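Local coordinates for protein 4-hydroxy-3-methylbut-2-enyl diphosphate reductase (Aquifex aeolicus, PDB 3DNF) that catalyses the last step of the non-mevalonate isoprenoid pathway, reducing hydroxymethylbutenyl diphosphate to isopentenyl and dimethylallyl diphosphate with an iron-sulfur cluster, at residues 10-13 with 14-18; 192-195 with 196-200; 221-224 with 225-228. One frame throughout, in Å; residues are numbered along the deposited sequence.

Interaction 1 of 3, residues 10-13 with 14-18; sequences AGFC and FGVKR. With F3S (Fe3-s4 cluster), chain E.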
loop_
_atom_site.group_PDB
_atom_site.type_symbol
_atom_site.label_atom_id
_atom_site.label_comp_id
_atom_site.label_asym_id
_atom_site.label_seq_id
_atom_site.Cartn_x
_atom_site.Cartn_y
_atom_site.Cartn_z
ATOM N N ALA B 10 29.750 -0.860 -7.901
ATOM C CA ALA B 10 30.130 -2.176 -8.434
ATOM C C ALA B 10 30.475 -3.122 -7.266
ATOM O O ALA B 10 31.206 -2.739 -6.339
ATOM C CB ALA B 10 31.308 -2.069 -9.418
ATOM N N GLY B 11 29.900 -4.321 -7.275
ATOM C CA GLY B 11 30.330 -5.361 -6.350
ATOM C C GLY B 11 29.552 -5.357 -5.063
ATOM O O GLY B 11 28.350 -5.038 -5.055
ATOM N N PHE B 12 30.247 -5.726 -3.968
ATOM C CA PHE B 12 29.627 -5.967 -2.652
ATOM C C PHE B 12 28.905 -4.725 -2.157
ATOM O O PHE B 12 29.405 -3.601 -2.262
ATOM C CB PHE B 12 30.680 -6.287 -1.548
ATOM C CG PHE B 12 31.382 -7.621 -1.673
ATOM C CD1 PHE B 12 30.973 -8.594 -2.577
ATOM C CD2 PHE B 12 32.461 -7.903 -0.821
ATOM C CE1 PHE B 12 31.637 -9.821 -2.657
ATOM C CE2 PHE B 12 33.125 -9.114 -0.884
ATOM C CZ PHE B 12 32.710 -10.076 -1.804
ATOM N N CYS B 13 27.738 -4.949 -1.585
ATOM C CA CYS B 13 27.025 -3.918 -0.852
ATOM C C CYS B 13 27.718 -3.619 0.477
ATOM O O CYS B 13 28.601 -4.359 0.947
ATOM C CB CYS B 13 25.630 -4.405 -0.552
ATOM S SG CYS B 13 25.758 -5.884 0.411
ATOM N N PHE B 14 27.260 -2.555 1.115
ATOM C CA PHE B 14 27.795 -2.149 2.407
ATOM C C PHE B 14 27.884 -3.295 3.439
ATOM O O PHE B 14 28.942 -3.537 4.043
ATOM C CB PHE B 14 26.925 -1.028 2.956
ATOM C CG PHE B 14 27.203 -0.714 4.389
ATOM C CD1 PHE B 14 28.314 0.036 4.740
ATOM C CD2 PHE B 14 26.354 -1.193 5.389
ATOM C CE1 PHE B 14 28.581 0.314 6.091
ATOM C CE2 PHE B 14 26.600 -0.928 6.734
ATOM C CZ PHE B 14 27.708 -0.190 7.094
ATOM N N GLY B 15 26.782 -4.003 3.639
ATOM C CA GLY B 15 26.711 -5.066 4.635
ATOM C C GLY B 15 27.653 -6.213 4.364
ATOM O O GLY B 15 28.250 -6.738 5.268
ATOM N N VAL B 16 27.793 -6.626 3.111
ATOM C CA VAL B 16 28.676 -7.768 2.827
ATOM C C VAL B 16 30.157 -7.350 2.974
ATOM O O VAL B 16 30.978 -8.097 3.505
ATOM C CB VAL B 16 28.360 -8.391 1.439
ATOM C CG1 VAL B 16 29.477 -9.314 0.976
ATOM C CG2 VAL B 16 27.025 -9.127 1.500
ATOM N N LYS B 17 30.480 -6.162 2.486
ATOM C CA LYS B 17 31.806 -5.591 2.647
ATOM C C LYS B 17 32.162 -5.576 4.135
ATOM O O LYS B 17 33.237 -6.000 4.514
ATOM C CB LYS B 17 31.828 -4.146 2.121
ATOM C CG LYS B 17 32.120 -3.979 0.671
ATOM C CD LYS B 17 32.408 -2.508 0.397
ATOM C CE LYS B 17 33.423 -2.334 -0.729
ATOM N NZ LYS B 17 32.809 -1.730 -1.937
ATOM N N ARG B 18 31.237 -5.099 4.953
ATOM C CA ARG B 18 31.409 -5.007 6.409
ATOM C C ARG B 18 31.597 -6.407 7.026
ATOM O O ARG B 18 32.510 -6.602 7.850
ATOM C CB ARG B 18 30.188 -4.313 7.022
ATOM C CG ARG B 18 30.120 -4.355 8.523
ATOM C CD ARG B 18 28.954 -3.510 9.014
ATOM N NE ARG B 18 28.898 -3.509 10.479
ATOM C CZ ARG B 18 28.292 -4.436 11.220
ATOM N NH1 ARG B 18 27.700 -5.479 10.651
ATOM N NH2 ARG B 18 28.293 -4.296 12.546
HETATM FE FE1 F3S E . 21.637 -4.090 1.668
HETATM FE FE3 F3S E . 22.831 -5.030 3.913
HETATM FE FE4 F3S E . 23.546 -5.581 1.620
HETATM S S1 F3S E . 20.603 -5.020 3.446
HETATM S S2 F3S E . 22.207 -5.437 -0.085
HETATM S S3 F3S E . 23.735 -3.572 2.411
HETATM S S4 F3S E . 23.939 -6.941 3.276
#

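Interaction 2 of 3, residues 192-195 with 196-200; sequences ICNA and TSLRQ. With F3S (Fe3-s4 cluster), chain E.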
loop_
_atom_site.group_PDB
_atom_site.type_symbol
_atom_site.label_atom_id
_atom_site.label_comp_id
_atom_site.label_asym_id
_atom_site.label_seq_id
_atom_site.Cartn_x
_atom_site.Cartn_y
_atom_site.Cartn_z
ATOM N N ILE B 192 13.276 -2.081 2.638
ATOM C CA ILE B 192 13.993 -2.457 1.399
ATOM C C ILE B 192 15.298 -1.685 1.316
ATOM O O ILE B 192 15.307 -0.467 1.419
ATOM C CB ILE B 192 13.136 -2.205 0.133
ATOM C CG1 ILE B 192 11.887 -3.097 0.190
ATOM C CG2 ILE B 192 13.947 -2.445 -1.148
ATOM C CD1 ILE B 192 10.947 -2.953 -1.033
ATOM N N CYS B 193 16.386 -2.405 1.082
ATOM C CA CYS B 193 17.702 -1.774 0.981
ATOM C C CYS B 193 17.899 -1.279 -0.441
ATOM O O CYS B 193 17.569 -1.999 -1.400
ATOM C CB CYS B 193 18.782 -2.795 1.384
ATOM S SG CYS B 193 20.422 -2.171 1.083
ATOM N N ASN B 194 18.448 -0.072 -0.602
ATOM C CA ASN B 194 18.636 0.494 -1.950
ATOM C C ASN B 194 19.895 0.011 -2.690
ATOM O O ASN B 194 20.138 0.451 -3.831
ATOM C CB ASN B 194 18.597 2.039 -1.940
ATOM C CG ASN B 194 19.720 2.670 -1.096
ATOM O OD1 ASN B 194 20.622 1.993 -0.588
ATOM N ND2 ASN B 194 19.646 3.985 -0.935
ATOM N N ALA B 195 20.681 -0.882 -2.079
ATOM C CA ALA B 195 21.967 -1.317 -2.678
ATOM C C ALA B 195 21.817 -1.817 -4.119
ATOM O O ALA B 195 22.666 -1.513 -4.976
ATOM C CB ALA B 195 22.656 -2.371 -1.844
ATOM N N THR B 196 20.759 -2.581 -4.395
ATOM C CA THR B 196 20.555 -3.121 -5.755
ATOM C C THR B 196 20.176 -2.028 -6.763
ATOM O O THR B 196 20.684 -2.017 -7.884
ATOM C CB THR B 196 19.535 -4.274 -5.800
ATOM O OG1 THR B 196 20.012 -5.348 -4.979
ATOM C CG2 THR B 196 19.373 -4.797 -7.237
ATOM N N SER B 197 19.295 -1.122 -6.339
ATOM C CA SER B 197 18.886 0.033 -7.143
ATOM C C SER B 197 20.081 0.924 -7.498
ATOM O O SER B 197 20.264 1.282 -8.666
ATOM C CB SER B 197 17.820 0.837 -6.398
ATOM O OG SER B 197 17.260 1.838 -7.226
ATOM N N LEU B 198 20.896 1.269 -6.499
ATOM C CA LEU B 198 22.082 2.103 -6.722
ATOM C C LEU B 198 23.010 1.467 -7.769
ATOM O O LEU B 198 23.414 2.123 -8.732
ATOM C CB LEU B 198 22.848 2.349 -5.410
ATOM C CG LEU B 198 22.248 3.154 -4.245
ATOM C CD1 LEU B 198 23.063 2.934 -2.974
ATOM C CD2 LEU B 198 22.162 4.641 -4.562
ATOM N N ARG B 199 23.329 0.189 -7.574
ATOM C CA ARG B 199 24.169 -0.575 -8.493
ATOM C C ARG B 199 23.633 -0.530 -9.936
ATOM O O ARG B 199 24.393 -0.268 -10.884
ATOM C CB ARG B 199 24.328 -2.012 -7.992
ATOM C CG ARG B 199 25.594 -2.690 -8.441
ATOM C CD ARG B 199 25.647 -4.159 -8.012
ATOM N NE ARG B 199 26.012 -4.367 -6.600
ATOM C CZ ARG B 199 25.165 -4.819 -5.677
ATOM N NH1 ARG B 199 23.917 -5.091 -6.008
ATOM N NH2 ARG B 199 25.553 -4.993 -4.413
ATOM N N GLN B 200 22.328 -0.735 -10.093
ATOM C CA GLN B 200 21.686 -0.697 -11.408
ATOM C C GLN B 200 21.669 0.699 -12.058
ATOM O O GLN B 200 21.941 0.829 -13.256
ATOM C CB GLN B 200 20.263 -1.279 -11.335
ATOM C CG GLN B 200 20.243 -2.772 -11.021
ATOM C CD GLN B 200 18.859 -3.338 -10.782
ATOM O OE1 GLN B 200 17.869 -2.611 -10.726
ATOM N NE2 GLN B 200 18.785 -4.653 -10.639
HETATM FE FE1 F3S E . 21.637 -4.090 1.668
HETATM FE FE3 F3S E . 22.831 -5.030 3.913
HETATM FE FE4 F3S E . 23.546 -5.581 1.620
HETATM S S1 F3S E . 20.603 -5.020 3.446
HETATM S S2 F3S E . 22.207 -5.437 -0.085
HETATM S S3 F3S E . 23.735 -3.572 2.411
HETATM S S4 F3S E . 23.939 -6.941 3.276
HETATM O O HOH W 1 17.569 -1.900 -4.277
HETATM O O HOH W 2 19.681 -4.229 -2.263
#

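Interaction 3 of 3, residues 221-224 with 225-228; sequences SGNT and RRLY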
loop_
_atom_site.group_PDB
_atom_site.type_symbol
_atom_site.label_atom_id
_atom_site.label_comp_id
_atom_site.label_asym_id
_atom_site.label_seq_id
_atom_site.Cartn_x
_atom_site.Cartn_y
_atom_site.Cartn_z
ATOM N N SER B 221 24.130 -15.863 -10.685
ATOM C CA SER B 221 23.740 -14.667 -9.947
ATOM C C SER B 221 22.666 -13.940 -10.745
ATOM O O SER B 221 22.964 -13.309 -11.767
ATOM C CB SER B 221 24.947 -13.760 -9.701
ATOM O OG SER B 221 24.554 -12.449 -9.306
ATOM N N GLY B 222 21.421 -14.050 -10.282
ATOM C CA GLY B 222 20.277 -13.383 -10.909
ATOM C C GLY B 222 20.444 -11.879 -11.079
ATOM O O GLY B 222 20.183 -11.346 -12.151
ATOM N N ASN B 223 20.897 -11.188 -10.033
ATOM C CA ASN B 223 21.094 -9.733 -10.135
ATOM C C ASN B 223 22.344 -9.281 -10.910
ATOM O O ASN B 223 22.424 -8.118 -11.327
ATOM C CB ASN B 223 21.009 -9.039 -8.765
ATOM C CG ASN B 223 19.581 -8.633 -8.386
ATOM O OD1 ASN B 223 19.187 -8.763 -7.223
ATOM N ND2 ASN B 223 18.800 -8.138 -9.370
ATOM N N THR B 224 23.313 -10.179 -11.101
ATOM C CA THR B 224 24.393 -9.897 -12.044
ATOM C C THR B 224 23.809 -9.918 -13.460
ATOM O O THR B 224 24.103 -9.035 -14.265
ATOM C CB THR B 224 25.547 -10.905 -11.944
ATOM O OG1 THR B 224 26.121 -10.848 -10.630
ATOM C CG2 THR B 224 26.632 -10.583 -12.947
ATOM N N ARG B 225 22.974 -10.917 -13.740
ATOM C CA ARG B 225 22.345 -11.054 -15.058
ATOM C C ARG B 225 21.465 -9.853 -15.407
ATOM O O ARG B 225 21.297 -9.519 -16.586
ATOM C CB ARG B 225 21.546 -12.362 -15.155
ATOM C CG ARG B 225 22.411 -13.586 -15.443
ATOM C CD ARG B 225 21.581 -14.853 -15.706
ATOM N NE ARG B 225 21.409 -15.613 -14.471
ATOM C CZ ARG B 225 20.254 -15.794 -13.841
ATOM N NH1 ARG B 225 19.127 -15.298 -14.340
ATOM N NH2 ARG B 225 20.230 -16.495 -12.716
ATOM N N ARG B 226 20.903 -9.209 -14.384
ATOM C CA ARG B 226 20.057 -8.042 -14.590
ATOM C C ARG B 226 20.933 -6.860 -14.946
ATOM O O ARG B 226 20.579 -6.077 -15.823
ATOM C CB ARG B 226 19.222 -7.740 -13.352
ATOM C CG ARG B 226 17.833 -7.197 -13.649
ATOM C CD ARG B 226 16.890 -7.651 -12.532
ATOM N NE ARG B 226 15.577 -7.008 -12.572
ATOM C CZ ARG B 226 14.703 -7.036 -11.567
ATOM N NH1 ARG B 226 15.003 -7.672 -10.439
ATOM N NH2 ARG B 226 13.529 -6.426 -11.684
ATOM N N LEU B 227 22.081 -6.751 -14.270
ATOM C CA LEU B 227 23.101 -5.751 -14.599
ATOM C C LEU B 227 23.554 -5.883 -16.048
ATOM O O LEU B 227 23.683 -4.875 -16.755
ATOM C CB LEU B 227 24.312 -5.852 -13.664
ATOM C CG LEU B 227 24.322 -5.139 -12.315
ATOM C CD1 LEU B 227 25.737 -5.230 -11.715
ATOM C CD2 LEU B 227 23.856 -3.688 -12.415
ATOM N N TYR B 228 23.775 -7.116 -16.503
ATOM C CA TYR B 228 24.078 -7.344 -17.921
ATOM C C TYR B 228 22.974 -6.844 -18.865
ATOM O O TYR B 228 23.253 -6.047 -19.757
ATOM C CB TYR B 228 24.428 -8.809 -18.220
ATOM C CG TYR B 228 24.514 -9.109 -19.710
ATOM C CD1 TYR B 228 25.586 -8.636 -20.475
ATOM C CD2 TYR B 228 23.519 -9.853 -20.354
ATOM C CE1 TYR B 228 25.663 -8.901 -21.844
ATOM C CE2 TYR B 228 23.594 -10.116 -21.710
ATOM C CZ TYR B 228 24.668 -9.638 -22.437
ATOM O OH TYR B 228 24.753 -9.893 -23.775
#

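Interaction 1 of 3, residues 10-13 with 14-18
Lys17 N bonds to Cys13 O at 3.0 Å, closing the first turn of helix 14-26 with a nearly straight N-H...O angle of 171°. Cys13 is the N-cap, and its SG does two jobs: it binds the iron atom FE4 of the cluster at 2.5 Å and accepts a hydrogen bond from Val16 N at 3.5 Å. The chi1 of 60° sets SG between the backbone N and the carbonyl carbon, which turns it toward the Val16 amide in the first turn. A cysteinate at a helix N-terminus is thus placed where amide N-H groups and the helix dipole would probably stabilise its negative charge. With an alanine here, which has no sulfur, FE4 would probably lose its protein ligand and the Val16 amide its capping acceptor. Gly15 suits its place because a CB would run into the cluster sulfur S4, while its N lies 3.3 Å from sulfur S3. Val16 divides its branches: CG2 rests 3.6 Å from Cys13 SG, and CG1 sits over one face of the Phe12 ring in a CH-pi contact, 3.8 Å from the centroid. At that ring's edge, Lys17 packs its aliphatic CG against Phe12 CB, 3.5 Å away.

Interaction 2 of 3, residues 192-195 with 196-200
Thr196, which opens residues 196-200, is joined to Cys193 through water: one water accepts from Thr196 N at 2.9 Å and donates to Cys193 O. This peptide N-H belongs to the first turn of helix 195-206, where no earlier helical carbonyl is available to it. Ser197 repeats the arrangement with a second water, which takes its N-H at 2.8 Å and donates a hydrogen bond to the same Cys193 O, so that one carbonyl serves two amides of the helix start. Ser197 CB rests 3.5 Å from Asn194 O. Leu198 N donates to Asn194 O at 2.9 Å, almost straight with an N-H...O angle of 174°. Its CD1 packs obliquely against the amide of Asn194, 3.5 Å from OD1; with the asparagine CG between the backbone N and the carbonyl carbon (chi1 62°), the amide stands beside the leucine. Arg199 continues the helical pattern, its N bonding to Ala195 O. Its chain bends at chi3 (-78°), bringing one guanidinium face over Ala195 O, while NH2 bonds to Gly11 O in the loop before helix 14-26. Ala195 itself has a side chain small enough to fit beside the cluster, with CB 3.6 Å from sulfur S2. Cys193 SG binds the iron atom FE1 at 2.4 Å and also accepts from Ala195 N at 3.4 Å, a capping bond at the turn into the helix. This N-H donation to the thiolate sulfur would probably draw off part of its negative charge and so influence the redox potential of the cluster.

Interaction 3 of 3, residues 221-224 with 225-228
Helix 222-234 is the crossover of a beta-alpha-beta unit, running between the parallel strands 212-216 and 238-241, and its first turns make this contact. Ser221 is the N-cap, and both it and Asn223 are predicted to bind the diphosphate substrate and products, consistent with an anion site at the N-terminus of a helix. The Ser221 hydroxyl meets that of Thr224, OG to OG1 at 2.6 Å, a short hydrogen bond in which either may donate; a chi1 of -61° puts Thr224 OG1 beside its own backbone N and on the serine's side. The methyl-bearing threonine suits a buried place; the side chain also packs on Ile215 and His240 of the two strands. Backbone bonds then carry the helix forward: Arg225 N donates to Ser221 O at 3.1 Å, and Tyr228 N to Thr224 O at 3.0 Å. The bond from Arg226 N to Gly222 O is weak, its N-H...O angle only 134°. Leu227 N bonds to Asn223 O, and an apolar leucine suits this buried place, where it packs on Arg199 and Val203 of helix 195-206 and on Ile215. Arg225 folds back over the helix start through a bend at chi3, so that one face of its guanidinium lies over Gly222 CA, with NE held by Lys219 O. On another side of the helix, Asn223 and Arg226 run side by side in the same direction. Their amide and guanidinium planes are nearly parallel, 11° apart, with Asn223 ND2 lying 3.7 Å from Arg226 CD.

In the fold
From the N terminus, interaction 1 turns the loop after strand 3-6 into helix 14-26, interaction 2 turns the loop after strand 185-189 into helix 195-206, and interaction 3 begins helix 222-234 after strand 212-216. Each closes only a local turn, and the three follow in series, none nesting or crossing. Interactions 1 and 2 meet around the cluster, which each grips through one cysteine, Cys96 supplying the third of the pocket; there Cys13 CB packs on Ala195 CB. Interaction 2 also touches interaction 3, where Asn223 packs on Thr196 and Gln200. Interactions 1 and 3 do not touch, their nearest atoms about 6 Å apart. Helix 195-206 thus bridges the other two helix starts.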